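Alpha-L-arabinofuranosidase B (Aspergillus kawachii, PDB 6SXT) hydrolyses terminal non-reducing alpha-L-arabinofuranosyl residues from arabinoxylan, L-arabinan, arabinogalactan and related oligosaccharides, as a retaining family GH54 enzyme. Local coordinates at residues 147-152 against 288-293; 225-230 against 315-320; 129-134 against 273-278; 17-22 against 73-78. One frame throughout, in Å; residues are numbered along the deposited sequence. Where two conformers were deposited one is given.

Contact 1: 147-152 against 288-293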
loop_
_atom_site.group_PDB
_atom_site.type_symbol
_atom_site.label_atom_id
_atom_site.label_comp_id
_atom_site.label_asym_id
_atom_site.label_seq_id
_atom_site.Cartn_x
_atom_site.Cartn_y
_atom_site.Cartn_z
ATOM N N MET A 147 -11.884 -5.953 -15.300
ATOM C CA MET A 147 -11.436 -5.271 -14.092
ATOM C C MET A 147 -10.358 -4.287 -14.508
ATOM O O MET A 147 -9.721 -4.422 -15.583
ATOM C CB MET A 147 -10.955 -6.236 -13.031
ATOM C CG MET A 147 -9.774 -7.073 -13.436
ATOM S SD MET A 147 -9.629 -8.600 -12.446
ATOM C CE MET A 147 -10.903 -9.624 -13.159
ATOM N N TYR A 148 -10.145 -3.277 -13.675
ATOM C CA TYR A 148 -8.917 -2.470 -13.786
ATOM C C TYR A 148 -8.527 -2.009 -12.384
ATOM O O TYR A 148 -9.378 -2.017 -11.477
ATOM C CB TYR A 148 -9.031 -1.261 -14.738
ATOM C CG TYR A 148 -9.669 -0.018 -14.152
ATOM C CD1 TYR A 148 -11.028 0.177 -14.183
ATOM C CD2 TYR A 148 -8.896 0.947 -13.515
ATOM C CE1 TYR A 148 -11.618 1.286 -13.603
ATOM C CE2 TYR A 148 -9.469 2.055 -12.936
ATOM C CZ TYR A 148 -10.832 2.238 -12.990
ATOM O OH TYR A 148 -11.431 3.330 -12.396
ATOM N N ALA A 149 -7.288 -1.593 -12.244
ATOM C CA ALA A 149 -6.816 -0.884 -11.066
ATOM C C ALA A 149 -5.807 0.146 -11.486
ATOM O O ALA A 149 -5.016 -0.119 -12.421
ATOM C CB ALA A 149 -6.259 -1.825 -10.029
ATOM N N VAL A 150 -5.765 1.231 -10.726
ATOM C CA VAL A 150 -4.635 2.184 -10.825
ATOM C C VAL A 150 -3.772 1.945 -9.591
ATOM O O VAL A 150 -4.274 2.022 -8.439
ATOM C CB VAL A 150 -5.094 3.647 -10.906
ATOM C CG1 VAL A 150 -3.904 4.601 -10.833
ATOM C CG2 VAL A 150 -5.927 3.879 -12.172
ATOM N N LEU A 151 -2.521 1.596 -9.828
ATOM C CA LEU A 151 -1.554 1.147 -8.811
ATOM C C LEU A 151 -0.279 1.986 -8.900
ATOM O O LEU A 151 -0.034 2.680 -9.867
ATOM C CB LEU A 151 -1.211 -0.333 -9.056
ATOM C CG LEU A 151 -2.398 -1.282 -9.220
ATOM C CD1 LEU A 151 -1.887 -2.695 -9.581
ATOM C CD2 LEU A 151 -3.229 -1.331 -7.948
ATOM N N ASP A 152 0.518 1.892 -7.850
ATOM C CA ASP A 152 1.883 2.487 -7.796
ATOM C C ASP A 152 2.821 1.490 -8.447
ATOM O O ASP A 152 3.116 0.451 -7.852
ATOM C CB ASP A 152 2.274 2.838 -6.351
ATOM C CG ASP A 152 3.656 3.435 -6.201
ATOM O OD1 ASP A 152 4.422 3.391 -7.204
ATOM O OD2 ASP A 152 3.962 3.935 -5.112
ATOM N N GLY A 288 2.100 -3.250 -2.124
ATOM C CA GLY A 288 1.632 -2.475 -3.284
ATOM C C GLY A 288 0.709 -1.385 -2.834
ATOM O O GLY A 288 0.401 -1.294 -1.657
ATOM N N THR A 289 0.335 -0.533 -3.768
ATOM C CA THR A 289 -0.566 0.563 -3.471
ATOM C C THR A 289 -1.705 0.567 -4.478
ATOM O O THR A 289 -1.436 0.545 -5.691
ATOM C CB THR A 289 0.129 1.929 -3.553
ATOM O OG1 THR A 289 1.183 1.969 -2.591
ATOM C CG2 THR A 289 -0.812 3.079 -3.275
ATOM N N PHE A 290 -2.910 0.673 -3.963
ATOM C CA PHE A 290 -4.154 0.717 -4.755
ATOM C C PHE A 290 -4.789 2.088 -4.620
ATOM O O PHE A 290 -4.976 2.584 -3.486
ATOM C CB PHE A 290 -5.112 -0.356 -4.245
ATOM C CG PHE A 290 -6.476 -0.404 -4.879
ATOM C CD1 PHE A 290 -6.735 -1.247 -5.934
ATOM C CD2 PHE A 290 -7.526 0.336 -4.352
ATOM C CE1 PHE A 290 -8.001 -1.380 -6.482
ATOM C CE2 PHE A 290 -8.801 0.234 -4.911
ATOM C CZ PHE A 290 -9.040 -0.636 -5.973
ATOM N N TYR A 291 -5.123 2.706 -5.751
ATOM C CA TYR A 291 -5.806 4.029 -5.725
ATOM C C TYR A 291 -7.289 3.887 -6.107
ATOM O O TYR A 291 -8.144 4.575 -5.517
ATOM C CB TYR A 291 -5.089 4.976 -6.699
ATOM C CG TYR A 291 -3.669 5.273 -6.278
ATOM C CD1 TYR A 291 -3.361 6.090 -5.204
ATOM C CD2 TYR A 291 -2.602 4.731 -6.971
ATOM C CE1 TYR A 291 -2.058 6.366 -4.828
ATOM C CE2 TYR A 291 -1.309 4.992 -6.594
ATOM C CZ TYR A 291 -1.018 5.807 -5.538
ATOM O OH TYR A 291 0.281 6.093 -5.192
ATOM N N GLU A 292 -7.600 3.134 -7.151
ATOM C CA GLU A 292 -8.967 2.941 -7.634
ATOM C C GLU A 292 -9.025 1.657 -8.449
ATOM O O GLU A 292 -7.982 1.238 -8.985
ATOM C CB GLU A 292 -9.460 4.130 -8.481
ATOM C CG GLU A 292 -8.658 4.372 -9.754
ATOM C CD GLU A 292 -9.159 5.561 -10.565
ATOM O OE1 GLU A 292 -8.907 6.681 -10.106
ATOM O OE2 GLU A 292 -9.866 5.346 -11.565
ATOM N N GLY A 293 -10.204 1.091 -8.550
ATOM C CA GLY A 293 -10.364 -0.077 -9.413
ATOM C C GLY A 293 -11.806 -0.530 -9.407
ATOM O O GLY A 293 -12.593 -0.127 -8.545
HETATM O O HOH W 1 1.382 -1.166 -6.382
HETATM O O HOH W 2 2.372 4.283 -3.014
#
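V150 lies opposite both Y291 and E292, the mark of a classic beta bulge in this antiparallel pair. Backbone bonds define it: V150 N gives its proton to E292 O at 2.8 Å, and Y291 N bonds to V150 O at 2.9 Å. Y291 has near-helical backbone angles, which bring its side chain onto the same side of the sheet as V150 and E292; the buried E292 N has no hydrogen-bond partner and sits over the rim of the F290 ring. Beyond the bulge D152 N bonds to T289 O.

The polar side-chain link is Y148 OH to E292 OE2, 2.7 Å long and reaching the carboxylate on its anti side. The ring and carboxylate planes are 56° apart. E292 OE1 has partners of its own in R23 and Y317. Water 2 joins D152 OD2 to T289 OG1; D152 OD1 bonds to T154 OG1 and T289 OG1 to H155 ND1.

Apolar contacts use both faces of the sheet. E292 CG packs on V150 CG2 at 3.7 Å, while on the other side L151 CD2 and A149 CB meet the F290 ring, each at 4.0 Å. G293 CA comes within 3.0 Å of Y148 O.

The pair belongs to the main sheet of the catalytic beta-sandwich: strand 227-235 flanks 147-152, strands 15-20 and 117-124 pair with 288-296, and helix 302-315 packs on Y148, V150 and E292.

Contact 2: 225-230 against 315-320. With ACT (acetate ion), chain H.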
loop_
_atom_site.group_PDB
_atom_site.type_symbol
_atom_site.label_atom_id
_atom_site.label_comp_id
_atom_site.label_asym_id
_atom_site.label_seq_id
_atom_site.Cartn_x
_atom_site.Cartn_y
_atom_site.Cartn_z
ATOM N N TYR A 225 6.091 2.889 -14.867
ATOM C CA TYR A 225 5.263 4.062 -14.525
ATOM C C TYR A 225 5.015 4.158 -13.044
ATOM O O TYR A 225 4.663 3.216 -12.334
ATOM C CB TYR A 225 3.945 4.015 -15.262
ATOM C CG TYR A 225 4.030 3.689 -16.728
ATOM C CD1 TYR A 225 4.807 4.394 -17.613
ATOM C CD2 TYR A 225 3.280 2.625 -17.164
ATOM C CE1 TYR A 225 4.822 4.022 -18.962
ATOM C CE2 TYR A 225 3.254 2.270 -18.495
ATOM C CZ TYR A 225 4.019 2.982 -19.386
ATOM O OH TYR A 225 3.910 2.495 -20.673
ATOM N N ARG A 226 5.109 5.386 -12.534
ATOM C CA ARG A 226 4.769 5.654 -11.141
ATOM C C ARG A 226 3.282 5.379 -10.872
ATOM O O ARG A 226 2.954 4.872 -9.792
ATOM C CB ARG A 226 5.145 7.083 -10.764
ATOM C CG ARG A 226 4.710 7.455 -9.360
ATOM C CD ARG A 226 5.266 6.561 -8.267
ATOM N NE ARG A 226 4.927 6.967 -6.917
ATOM C CZ ARG A 226 3.709 6.846 -6.368
ATOM N NH1 ARG A 226 2.733 6.278 -7.077
ATOM N NH2 ARG A 226 3.489 7.347 -5.160
ATOM N N PHE A 227 2.409 5.720 -11.775
ATOM C CA PHE A 227 0.984 5.372 -11.711
ATOM C C PHE A 227 0.701 4.490 -12.920
ATOM O O PHE A 227 0.881 4.933 -14.092
ATOM C CB PHE A 227 0.093 6.609 -11.730
ATOM C CG PHE A 227 0.328 7.498 -10.550
ATOM C CD1 PHE A 227 -0.321 7.268 -9.350
ATOM C CD2 PHE A 227 1.137 8.612 -10.671
ATOM C CE1 PHE A 227 -0.065 8.084 -8.257
ATOM C CE2 PHE A 227 1.349 9.460 -9.597
ATOM C CZ PHE A 227 0.757 9.180 -8.395
ATOM N N VAL A 228 0.287 3.258 -12.670
ATOM C CA VAL A 228 0.022 2.281 -13.739
ATOM C C VAL A 228 -1.451 1.966 -13.779
ATOM O O VAL A 228 -2.061 1.691 -12.726
ATOM C CB VAL A 228 0.924 1.044 -13.642
ATOM C CG1 VAL A 228 0.775 0.301 -12.363
ATOM C CG2 VAL A 228 0.676 0.117 -14.834
ATOM N N THR A 229 -2.041 1.993 -14.975
ATOM C CA THR A 229 -3.377 1.419 -15.192
ATOM C C THR A 229 -3.198 -0.021 -15.615
ATOM O O THR A 229 -2.602 -0.245 -16.672
ATOM C CB THR A 229 -4.192 2.137 -16.250
ATOM O OG1 THR A 229 -4.255 3.527 -15.892
ATOM C CG2 THR A 229 -5.582 1.576 -16.330
ATOM N N ALA A 230 -3.708 -0.962 -14.829
ATOM C CA ALA A 230 -3.724 -2.390 -15.217
ATOM C C ALA A 230 -5.148 -2.735 -15.564
ATOM O O ALA A 230 -6.014 -2.603 -14.667
ATOM C CB ALA A 230 -3.209 -3.224 -14.073
ATOM N N ALA A 315 -8.098 12.598 -14.710
ATOM C CA ALA A 315 -8.099 12.751 -13.236
ATOM C C ALA A 315 -6.772 13.328 -12.751
ATOM O O ALA A 315 -6.734 13.843 -11.612
ATOM C CB ALA A 315 -8.424 11.472 -12.544
ATOM N N LYS A 316 -5.697 13.225 -13.519
ATOM C CA LYS A 316 -4.392 13.871 -13.258
ATOM C C LYS A 316 -3.804 13.478 -11.899
ATOM O O LYS A 316 -3.563 14.312 -11.015
ATOM C CB LYS A 316 -4.471 15.393 -13.408
ATOM C CG LYS A 316 -4.694 15.796 -14.858
ATOM C CD LYS A 316 -4.956 17.282 -15.037
ATOM C CE LYS A 316 -5.021 17.617 -16.521
ATOM N NZ LYS A 316 -5.348 19.050 -16.720
ATOM N N TYR A 317 -3.481 12.200 -11.778
ATOM C CA TYR A 317 -2.724 11.669 -10.628
ATOM C C TYR A 317 -1.298 12.210 -10.645
ATOM O O TYR A 317 -0.597 12.111 -11.675
ATOM C CB TYR A 317 -2.647 10.142 -10.680
ATOM C CG TYR A 317 -3.820 9.384 -10.104
ATOM C CD1 TYR A 317 -4.901 9.043 -10.860
ATOM C CD2 TYR A 317 -3.835 9.030 -8.766
ATOM C CE1 TYR A 317 -5.998 8.370 -10.324
ATOM C CE2 TYR A 317 -4.927 8.388 -8.213
ATOM C CZ TYR A 317 -6.001 8.011 -8.996
ATOM O OH TYR A 317 -7.058 7.359 -8.417
ATOM N N VAL A 318 -0.889 12.732 -9.523
ATOM C CA VAL A 318 0.476 13.211 -9.240
ATOM C C VAL A 318 0.843 12.765 -7.833
ATOM O O VAL A 318 0.001 12.760 -6.928
ATOM C CB VAL A 318 0.594 14.733 -9.415
ATOM C CG1 VAL A 318 2.007 15.214 -9.068
ATOM C CG2 VAL A 318 0.165 15.146 -10.812
ATOM N N VAL A 319 2.115 12.436 -7.629
ATOM C CA VAL A 319 2.635 12.096 -6.289
ATOM C C VAL A 319 2.346 13.249 -5.327
ATOM O O VAL A 319 2.539 14.416 -5.703
ATOM C CB VAL A 319 4.126 11.747 -6.396
ATOM C CG1 VAL A 319 4.799 11.773 -5.061
ATOM C CG2 VAL A 319 4.291 10.385 -7.053
ATOM N N GLY A 320 1.865 12.921 -4.135
ATOM C CA GLY A 320 1.596 13.873 -3.074
ATOM C C GLY A 320 2.751 13.964 -2.077
ATOM O O GLY A 320 3.694 13.165 -2.153
HETATM C C ACT H . 6.784 8.833 -4.393
HETATM O O ACT H . 5.643 8.602 -3.621
HETATM O OXT ACT H . 7.184 8.204 -5.566
HETATM C CH3 ACT H . 7.609 10.074 -3.966
#
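F227 and Y317 meet face to methylene: Y317 CB stands 3.8 Å from the centroid of the F227 ring, only 6° off its normal, a CH-pi contact over the centre of the face. The two rings themselves are turned 40° against each other with centroids 5.5 Å apart, so they form neither a stack nor a T; F227 CE1 touches Y317 CD2 at 3.9 Å. On the opposite face of F227, offset toward the rim, lies NH1 of R226. V319 N borders the ring edge near its plane, 3.6 Å from F227 CZ.

In R226 a bend at chi2 (58°) turns CD away from the extended course. V319 has two conformers; in one of them CG2 lies over a guanidinium face, toward its rim, so this contact is less certain. An acetate, probably from the crystallisation liquor, takes two nearly straight bonds: R226 NE to OXT and NH2 to O, both 2.9 Å. R226 NH1 bonds instead to Y291 OH.

No hydrogen bond joins the segments, whose strand axes stay 9.2 Å apart: the F227 ring reaches across to the side chain of Y317 and to the backbone at V318 and V319. Y291 meets both rings, and Y317 OH bonds to E292 and T22. Strand 317-319, which follows helix 302-315, pairs with strand 111-114, whose V112 and L114 touch F227 and Y317; strand 227-235 runs beside 145-152.

Contact 3: 129-134 against 273-278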
loop_
_atom_site.group_PDB
_atom_site.type_symbol
_atom_site.label_atom_id
_atom_site.label_comp_id
_atom_site.label_asym_id
_atom_site.label_seq_id
_atom_site.Cartn_x
_atom_site.Cartn_y
_atom_site.Cartn_z
ATOM N N GLY A 129 -4.249 -6.718 3.955
ATOM C CA GLY A 129 -5.194 -7.317 3.013
ATOM C C GLY A 129 -6.614 -6.943 3.282
ATOM O O GLY A 129 -7.010 -6.817 4.433
ATOM N N TYR A 130 -7.397 -6.867 2.203
ATOM C CA TYR A 130 -8.845 -6.660 2.234
ATOM C C TYR A 130 -9.543 -7.734 1.400
ATOM O O TYR A 130 -8.970 -8.304 0.456
ATOM C CB TYR A 130 -9.223 -5.277 1.683
ATOM C CG TYR A 130 -8.689 -4.116 2.485
ATOM C CD1 TYR A 130 -7.416 -3.626 2.280
ATOM C CD2 TYR A 130 -9.448 -3.505 3.470
ATOM C CE1 TYR A 130 -6.898 -2.603 3.040
ATOM C CE2 TYR A 130 -8.964 -2.444 4.241
ATOM C CZ TYR A 130 -7.669 -1.999 4.017
ATOM O OH TYR A 130 -7.139 -0.983 4.769
ATOM N N ARG A 131 -10.818 -7.956 1.721
ATOM C CA ARG A 131 -11.583 -9.039 1.059
ATOM C C ARG A 131 -13.059 -8.835 1.205
ATOM O O ARG A 131 -13.497 -8.166 2.181
ATOM C CB ARG A 131 -11.164 -10.381 1.678
ATOM C CG ARG A 131 -11.575 -11.614 0.927
ATOM C CD ARG A 131 -10.779 -12.853 1.387
ATOM N NE ARG A 131 -10.904 -13.880 0.403
ATOM C CZ ARG A 131 -9.931 -14.622 -0.052
ATOM N NH1 ARG A 131 -8.723 -14.554 0.495
ATOM N NH2 ARG A 131 -10.145 -15.446 -1.047
ATOM N N ASN A 132 -13.800 -9.464 0.302
ATOM C CA ASN A 132 -15.270 -9.628 0.463
ATOM C C ASN A 132 -15.581 -11.025 -0.067
ATOM O O ASN A 132 -15.463 -11.219 -1.263
ATOM C CB ASN A 132 -16.090 -8.565 -0.224
ATOM C CG ASN A 132 -17.570 -8.681 0.121
ATOM O OD1 ASN A 132 -18.089 -9.790 0.224
ATOM N ND2 ASN A 132 -18.229 -7.570 0.351
ATOM N N ASN A 133 -15.876 -11.965 0.837
ATOM C CA ASN A 133 -16.228 -13.349 0.454
ATOM C C ASN A 133 -17.736 -13.534 0.264
ATOM O O ASN A 133 -18.132 -14.684 -0.026
ATOM C CB ASN A 133 -15.663 -14.325 1.470
ATOM C CG ASN A 133 -14.171 -14.497 1.334
ATOM O OD1 ASN A 133 -13.618 -14.364 0.241
ATOM N ND2 ASN A 133 -13.489 -14.815 2.433
ATOM N N GLU A 134 -18.531 -12.501 0.430
ATOM C CA GLU A 134 -20.005 -12.569 0.239
ATOM C C GLU A 134 -20.460 -11.616 -0.867
ATOM O O GLU A 134 -21.373 -10.816 -0.662
ATOM C CB GLU A 134 -20.662 -12.268 1.583
ATOM C CG GLU A 134 -20.266 -13.290 2.643
ATOM C CD GLU A 134 -20.817 -13.049 4.047
ATOM O OE1 GLU A 134 -21.501 -12.024 4.263
ATOM O OE2 GLU A 134 -20.556 -13.892 4.927
ATOM N N ALA A 273 -15.595 -14.041 -5.140
ATOM C CA ALA A 273 -15.097 -13.251 -4.002
ATOM C C ALA A 273 -14.199 -12.139 -4.572
ATOM O O ALA A 273 -13.696 -12.309 -5.698
ATOM C CB ALA A 273 -14.328 -14.111 -3.035
ATOM N N ILE A 274 -13.937 -11.121 -3.765
ATOM C CA ILE A 274 -13.021 -10.051 -4.169
ATOM C C ILE A 274 -11.889 -9.964 -3.167
ATOM O O ILE A 274 -12.155 -9.900 -1.948
ATOM C CB ILE A 274 -13.775 -8.721 -4.263
ATOM C CG1 ILE A 274 -15.048 -8.863 -5.070
ATOM C CG2 ILE A 274 -12.848 -7.639 -4.823
ATOM C CD1 ILE A 274 -15.880 -7.580 -5.116
ATOM N N ILE A 275 -10.661 -9.870 -3.685
ATOM C CA ILE A 275 -9.462 -9.704 -2.825
ATOM C C ILE A 275 -8.729 -8.431 -3.220
ATOM O O ILE A 275 -8.824 -8.019 -4.409
ATOM C CB ILE A 275 -8.501 -10.894 -2.901
ATOM C CG1 ILE A 275 -8.121 -11.208 -4.340
ATOM C CG2 ILE A 275 -9.074 -12.085 -2.139
ATOM C CD1 ILE A 275 -7.140 -12.357 -4.537
ATOM N N LEU A 276 -8.028 -7.848 -2.287
ATOM C CA LEU A 276 -7.127 -6.714 -2.564
ATOM C C LEU A 276 -5.873 -6.872 -1.707
ATOM O O LEU A 276 -5.989 -6.883 -0.463
ATOM C CB LEU A 276 -7.821 -5.394 -2.273
ATOM C CG LEU A 276 -6.882 -4.192 -2.372
ATOM C CD1 LEU A 276 -6.273 -4.035 -3.737
ATOM C CD2 LEU A 276 -7.615 -2.932 -1.981
ATOM N N GLY A 277 -4.724 -7.033 -2.358
ATOM C CA GLY A 277 -3.412 -6.964 -1.685
ATOM C C GLY A 277 -2.826 -8.317 -1.325
ATOM O O GLY A 277 -1.724 -8.339 -0.822
ATOM N N ILE A 278 -3.584 -9.383 -1.555
ATOM C CA ILE A 278 -3.306 -10.760 -1.059
ATOM C C ILE A 278 -3.651 -11.756 -2.143
ATOM O O ILE A 278 -4.366 -11.426 -3.115
ATOM C CB ILE A 278 -4.137 -11.026 0.206
ATOM C CG1 ILE A 278 -5.621 -10.732 -0.043
ATOM C CG2 ILE A 278 -3.576 -10.267 1.377
ATOM C CD1 ILE A 278 -6.533 -11.350 0.969
#
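R131 and I275 face each other across a regular antiparallel ladder, the central pair of a four-stranded sheet in the concanavalin-like catalytic domain. Their side chains lie side by side and point the same way. R131 CG is anti to the backbone N (chi1 -166°) and the chain stays extended to NE, while the guanidinium lies flat over the methyl of I275: CG2 is 3.4 Å from CZ, centred on the face. I278 CD1 approaches R131 NH1 at 3.9 Å, its side chain crossing that of R131 at about a right angle. On the other side of the sheet Y130 CB and L276 CB pack at 4.2 Å.

The backbone sets this register. Y130 and L276 form one hydrogen-bonded pair, N to O in both directions, and N132 and I274 form the next, with N132 N to I274 O the shorter at 2.8 Å; R131 and I275 are the non-hydrogen-bonded pair between them. G129 CA runs close to I278 CG2 (3.7 Å), and G277, with positive phi, turns the chain out of the ladder.

A second shell fixes the arginine. N133 OD1 accepts from R131 NE at 2.8 Å, and R131 NH2 bonds to E168 O and to the carbonyl of G280, a substrate-binding residue beside the acid D281. The inhibitor-derived ligand lies about 6 Å from the I275 side chain. At the far end N132 OD1 closes an Asx turn, taking the proton of E134 N at 2.8 Å, nearly in line with its own C=O bond.

Contact 4: 17-22 against 73-78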
loop_
_atom_site.group_PDB
_atom_site.type_symbol
_atom_site.label_atom_id
_atom_site.label_comp_id
_atom_site.label_asym_id
_atom_site.label_seq_id
_atom_site.Cartn_x
_atom_site.Cartn_y
_atom_site.Cartn_z
ATOM N N ALA A 17 -18.526 -3.987 -8.905
ATOM C CA ALA A 17 -17.812 -3.579 -7.684
ATOM C C ALA A 17 -16.948 -2.412 -8.102
ATOM O O ALA A 17 -16.289 -2.495 -9.164
ATOM C CB ALA A 17 -16.998 -4.723 -7.140
ATOM N N ALA A 18 -16.919 -1.361 -7.311
ATOM C CA ALA A 18 -16.207 -0.127 -7.709
ATOM C C ALA A 18 -15.595 0.454 -6.440
ATOM O O ALA A 18 -16.333 0.861 -5.515
ATOM C CB ALA A 18 -17.177 0.843 -8.349
ATOM N N HIS A 19 -14.292 0.456 -6.364
ATOM C CA HIS A 19 -13.571 0.734 -5.100
ATOM C C HIS A 19 -12.543 1.854 -5.307
ATOM O O HIS A 19 -11.679 1.736 -6.185
ATOM C CB HIS A 19 -12.810 -0.496 -4.695
ATOM C CG HIS A 19 -13.660 -1.677 -4.412
ATOM N ND1 HIS A 19 -13.517 -2.867 -5.112
ATOM C CD2 HIS A 19 -14.638 -1.844 -3.515
ATOM C CE1 HIS A 19 -14.388 -3.739 -4.640
ATOM N NE2 HIS A 19 -15.091 -3.173 -3.645
ATOM N N SER A 20 -12.601 2.910 -4.511
ATOM C CA SER A 20 -11.555 3.950 -4.572
ATOM C C SER A 20 -11.573 4.757 -3.299
ATOM O O SER A 20 -12.655 5.151 -2.842
ATOM C CB SER A 20 -11.753 4.916 -5.752
ATOM O OG SER A 20 -10.697 5.872 -5.737
ATOM N N THR A 21 -10.383 5.064 -2.780
ATOM C CA THR A 21 -10.227 6.007 -1.674
ATOM C C THR A 21 -9.940 7.401 -2.196
ATOM O O THR A 21 -9.904 8.322 -1.385
ATOM C CB THR A 21 -9.208 5.500 -0.658
ATOM O OG1 THR A 21 -7.960 5.338 -1.358
ATOM C CG2 THR A 21 -9.632 4.216 -0.000
ATOM N N THR A 22 -9.658 7.547 -3.479
ATOM C CA THR A 22 -9.309 8.851 -4.063
ATOM C C THR A 22 -10.511 9.581 -4.644
ATOM O O THR A 22 -10.514 10.816 -4.582
ATOM C CB THR A 22 -8.163 8.742 -5.052
ATOM O OG1 THR A 22 -8.644 7.967 -6.141
ATOM C CG2 THR A 22 -6.928 8.132 -4.409
ATOM N N THR A 73 -10.543 1.130 7.356
ATOM C CA THR A 73 -11.271 -0.095 7.761
ATOM C C THR A 73 -12.097 -0.665 6.609
ATOM O O THR A 73 -12.249 -1.897 6.536
ATOM C CB THR A 73 -12.160 0.176 8.974
ATOM O OG1 THR A 73 -12.866 1.379 8.693
ATOM C CG2 THR A 73 -11.365 0.294 10.250
ATOM N N ILE A 74 -12.680 0.183 5.760
ATOM C CA ILE A 74 -13.586 -0.290 4.706
ATOM C C ILE A 74 -13.312 0.541 3.464
ATOM O O ILE A 74 -13.202 1.763 3.574
ATOM C CB ILE A 74 -15.071 -0.175 5.093
ATOM C CG1 ILE A 74 -15.360 -0.764 6.481
ATOM C CG2 ILE A 74 -15.966 -0.796 3.992
ATOM C CD1 ILE A 74 -16.810 -0.543 6.896
ATOM N N ILE A 75 -13.232 -0.130 2.327
ATOM C CA ILE A 75 -13.292 0.546 1.013
ATOM C C ILE A 75 -14.667 0.184 0.460
ATOM O O ILE A 75 -14.938 -0.965 0.152
ATOM C CB ILE A 75 -12.143 0.113 0.093
ATOM C CG1 ILE A 75 -10.761 0.296 0.759
ATOM C CG2 ILE A 75 -12.212 0.913 -1.170
ATOM C CD1 ILE A 75 -9.680 -0.557 0.158
ATOM N N TYR A 76 -15.542 1.165 0.379
ATOM C CA TYR A 76 -16.943 0.869 0.016
ATOM C C TYR A 76 -17.076 0.581 -1.474
ATOM O O TYR A 76 -16.318 1.110 -2.320
ATOM C CB TYR A 76 -17.854 2.038 0.432
ATOM C CG TYR A 76 -17.998 2.209 1.922
ATOM C CD1 TYR A 76 -18.644 1.253 2.684
ATOM C CD2 TYR A 76 -17.453 3.302 2.579
ATOM C CE1 TYR A 76 -18.766 1.420 4.055
ATOM C CE2 TYR A 76 -17.545 3.450 3.961
ATOM C CZ TYR A 76 -18.224 2.507 4.697
ATOM O OH TYR A 76 -18.375 2.654 6.070
ATOM N N ASP A 77 -18.011 -0.286 -1.818
ATOM C CA ASP A 77 -18.407 -0.546 -3.211
ATOM C C ASP A 77 -19.354 0.564 -3.639
ATOM O O ASP A 77 -20.490 0.636 -3.110
ATOM C CB ASP A 77 -19.041 -1.928 -3.273
ATOM C CG ASP A 77 -19.710 -2.190 -4.601
ATOM O OD1 ASP A 77 -19.361 -1.512 -5.604
ATOM O OD2 ASP A 77 -20.573 -3.074 -4.609
ATOM N N GLN A 78 -18.969 1.387 -4.604
ATOM C CA GLN A 78 -19.786 2.520 -5.075
ATOM C C GLN A 78 -20.944 2.045 -5.970
ATOM O O GLN A 78 -21.816 2.865 -6.295
ATOM C CB GLN A 78 -18.932 3.538 -5.828
ATOM C CG GLN A 78 -17.780 4.034 -5.010
ATOM C CD GLN A 78 -16.907 4.977 -5.794
ATOM O OE1 GLN A 78 -17.371 5.557 -6.771
ATOM N NE2 GLN A 78 -15.608 5.077 -5.400
HETATM O O HOH W 3 -14.957 3.402 -2.903
#
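A18 is held by both its backbone polar atoms, and this is the tight part of the contact. Q78 N bonds to A18 O at 2.8 Å, nearly straight at 169°, and A18 N bonds to D77 OD1 at 3.0 Å, the donor standing above the carboxylate plane. D77 OD1 also accepts from S79 OG. A18 CB and Q78 CB touch at 4.1 Å. Next along, I75 CG2 packs on H19 CB at 3.8 Å, and CD2 of the H19 ring points its edge at Y76 O.

Toward S20 direct backbone bonds give way to water 3, with I75 still touching S20 and T21. The water accepts from S20 N (2.9 Å) and Q78 NE2 (3.1 Å) and lies 2.7 Å from Y76 O, to which it can donate; Q78 OE1 bonds to L25 N. Y76 CB points away from 17-22, and the residue is partly exposed. S20 OG accepts from T22 N, an ST turn, and also bonds to Y291 O.

The contact joins two sheets of the catalytic domain: 17-20 pairs with strand 288-296, 73-75 with strand 34-38, and V122 of strand 117-124 touches both T21 and I75.

From the N terminus, contact 4 closes first, bringing 73-78 back to 17-22 before any other contact opens. The remaining three open in the order 129-134, 147-152, 225-230 and close in the same order at 273-278, 288-293 and 315-320, so contacts 3, 1 and 2 all cross and none nests. Contacts 1 and 4 share the main sheet through strands 288-296 and 15-20, and contact 2 joins it through 227-235. Contacts 3 and 4 bring two four-stranded sheets against each other, where L276 meets I75; F290 of contact 1 also packs on L276. Y317 of contact 2 meets T22 of contact 4, whereas contacts 2 and 3 do not touch.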